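Local coordinates for protein p450 cytochrome, putative (PDB 6Y01) that probably binds and carries the molybdenum cofactor (Moco) in a phototrophic bacterium, using a Rossmann fold, at residues 155-160 / 166-171. Residues are numbered along the deposited sequence; the frame is centred on the assembly and turned at random.
Sequences QVWIAS and IELIKS
Trp157 and Ala159 meet Leu168 where the chain turns back from the edge strand 157-158 into the last helix, 162-176. At the closest backbone approach, Ala159 CA lies 7.9 Å from Leu168 CA. This is the end of the parallel sheet of a Rossmann fold: strand 157-158 is outermost within the chain and pairs with strand 135-138. The backbone of Trp157 bonds to Val135 and Leu137, and that of Ala159 to Leu137. The helix packs back against the strand that precedes it. Trp157 and Ala159 both point their CB atoms toward the helix, while Ile158 between them points away. The contact is small, burying 137 Å², and apolar.

Leu168 fills it with both branches. Leu168 CD1 sits 4.1 Å from Ala159 CB and 4.2 Å from Trp157 CB. Leu168 CD2 reaches Trp157 CD1 at 3.8 Å, approaching the indole obliquely. With CG anti to its carbonyl carbon (chi1 -81°), the indole of Trp157 is carried past Leu168 to touch Ile172, one helical turn further on. Gln155 O lies over one face of the indole, 3.3 Å from its plane and nearer the ring's border than its middle. Leu168 also touches Ile136 of the neighbouring strand, linking the helix to two strands. Leu168 O accepts a 2.7 Å hydrogen bond from Ser171 OG, which lies 22° out of the carbonyl plane.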
loop_
_atom_site.group_PDB
_atom_site.type_symbol
_atom_site.label_atom_id
_atom_site.label_comp_id
_atom_site.label_asym_id
_atom_site.label_seq_id
_atom_site.Cartn_x
_atom_site.Cartn_y
_atom_site.Cartn_z
ATOM N N GLN D 155 -23.881 -14.416 0.328
ATOM C CA GLN D 155 -23.212 -14.308 1.657
ATOM C C GLN D 155 -23.422 -12.918 2.294
ATOM O O GLN D 155 -23.353 -12.809 3.469
ATOM C CB GLN D 155 -21.745 -14.723 1.533
ATOM C CG GLN D 155 -21.617 -16.183 1.128
ATOM C CD GLN D 155 -22.350 -17.140 2.058
ATOM O OE1 GLN D 155 -22.078 -17.189 3.265
ATOM N NE2 GLN D 155 -23.344 -17.854 1.526
ATOM N N VAL D 156 -23.705 -11.911 1.522
ATOM C CA VAL D 156 -23.999 -10.565 2.038
ATOM C C VAL D 156 -25.320 -10.574 2.822
ATOM O O VAL D 156 -26.247 -11.289 2.492
ATOM C CB VAL D 156 -24.006 -9.591 0.857
ATOM C CG1 VAL D 156 -25.221 -9.768 -0.018
ATOM C CG2 VAL D 156 -23.896 -8.180 1.330
ATOM N N TRP D 157 -25.389 -9.767 3.860
ATOM C CA TRP D 157 -26.619 -9.588 4.675
ATOM C C TRP D 157 -27.240 -8.226 4.387
ATOM O O TRP D 157 -26.512 -7.265 4.188
ATOM C CB TRP D 157 -26.296 -9.677 6.162
ATOM C CG TRP D 157 -26.182 -11.082 6.658
ATOM C CD1 TRP D 157 -27.179 -11.896 7.129
ATOM C CD2 TRP D 157 -24.966 -11.796 6.833
ATOM N NE1 TRP D 157 -26.659 -13.093 7.540
ATOM C CE2 TRP D 157 -25.298 -13.059 7.364
ATOM C CE3 TRP D 157 -23.638 -11.489 6.564
ATOM C CZ2 TRP D 157 -24.334 -14.021 7.628
ATOM C CZ3 TRP D 157 -22.683 -12.450 6.810
ATOM C CH2 TRP D 157 -23.022 -13.685 7.357
ATOM N N ILE D 158 -28.553 -8.166 4.386
ATOM C CA ILE D 158 -29.327 -6.926 4.186
ATOM C C ILE D 158 -30.028 -6.593 5.504
ATOM O O ILE D 158 -30.846 -7.374 5.959
ATOM C CB ILE D 158 -30.361 -7.064 3.061
ATOM C CG1 ILE D 158 -29.730 -7.652 1.799
ATOM C CG2 ILE D 158 -31.022 -5.715 2.809
ATOM C CD1 ILE D 158 -28.676 -6.828 1.194
ATOM N N ALA D 159 -29.697 -5.452 6.090
ATOM C CA ALA D 159 -30.301 -5.037 7.364
ATOM C C ALA D 159 -31.471 -4.103 7.120
ATOM O O ALA D 159 -31.475 -3.338 6.157
ATOM C CB ALA D 159 -29.296 -4.366 8.274
ATOM N N SER D 160 -32.399 -4.105 8.067
ATOM C CA SER D 160 -33.611 -3.259 8.019
ATOM C C SER D 160 -33.438 -1.982 8.851
ATOM O O SER D 160 -34.235 -1.062 8.674
ATOM C CB SER D 160 -34.824 -4.049 8.495
ATOM O OG SER D 160 -34.577 -4.636 9.781
ATOM N N ILE D 166 -26.960 -4.645 14.554
ATOM C CA ILE D 166 -26.345 -5.150 15.798
ATOM C C ILE D 166 -26.763 -6.607 16.002
ATOM O O ILE D 166 -25.899 -7.423 16.364
ATOM C CB ILE D 166 -26.731 -4.271 17.009
ATOM C CG1 ILE D 166 -26.336 -2.816 16.778
ATOM C CG2 ILE D 166 -26.135 -4.832 18.277
ATOM C CD1 ILE D 166 -24.857 -2.553 16.594
ATOM N N GLU D 167 -28.045 -6.924 15.786
ATOM C CA GLU D 167 -28.543 -8.312 15.914
ATOM C C GLU D 167 -27.747 -9.236 14.978
ATOM O O GLU D 167 -27.296 -10.321 15.412
ATOM C CB GLU D 167 -30.024 -8.419 15.565
ATOM N N LEU D 168 -27.530 -8.784 13.737
ATOM C CA LEU D 168 -26.817 -9.609 12.743
ATOM C C LEU D 168 -25.376 -9.802 13.194
ATOM O O LEU D 168 -24.873 -10.912 13.119
ATOM C CB LEU D 168 -26.899 -8.973 11.358
ATOM C CG LEU D 168 -28.268 -9.024 10.691
ATOM C CD1 LEU D 168 -28.287 -8.128 9.464
ATOM C CD2 LEU D 168 -28.611 -10.455 10.289
ATOM N N ILE D 169 -24.724 -8.736 13.641
ATOM C CA ILE D 169 -23.331 -8.862 14.128
ATOM C C ILE D 169 -23.252 -9.903 15.235
ATOM O O ILE D 169 -22.341 -10.714 15.221
ATOM C CB ILE D 169 -22.774 -7.509 14.581
ATOM C CG1 ILE D 169 -22.636 -6.572 13.371
ATOM C CG2 ILE D 169 -21.466 -7.690 15.349
ATOM C CD1 ILE D 169 -22.438 -5.124 13.784
ATOM N N LYS D 170 -24.148 -9.837 16.217
ATOM C CA LYS D 170 -24.112 -10.809 17.319
ATOM C C LYS D 170 -24.207 -12.235 16.782
ATOM O O LYS D 170 -23.492 -13.098 17.270
ATOM C CB LYS D 170 -25.215 -10.489 18.325
ATOM C CG LYS D 170 -24.919 -9.241 19.126
ATOM C CD LYS D 170 -26.010 -8.854 20.030
ATOM C CE LYS D 170 -25.603 -7.626 20.820
ATOM N NZ LYS D 170 -26.793 -6.973 21.419
ATOM N N SER D 171 -25.069 -12.481 15.789
ATOM C CA SER D 171 -25.202 -13.845 15.218
ATOM C C SER D 171 -23.919 -14.230 14.474
ATOM O O SER D 171 -23.513 -15.421 14.544
ATOM C CB SER D 171 -26.428 -13.976 14.380
ATOM O OG SER D 171 -26.301 -13.188 13.227
#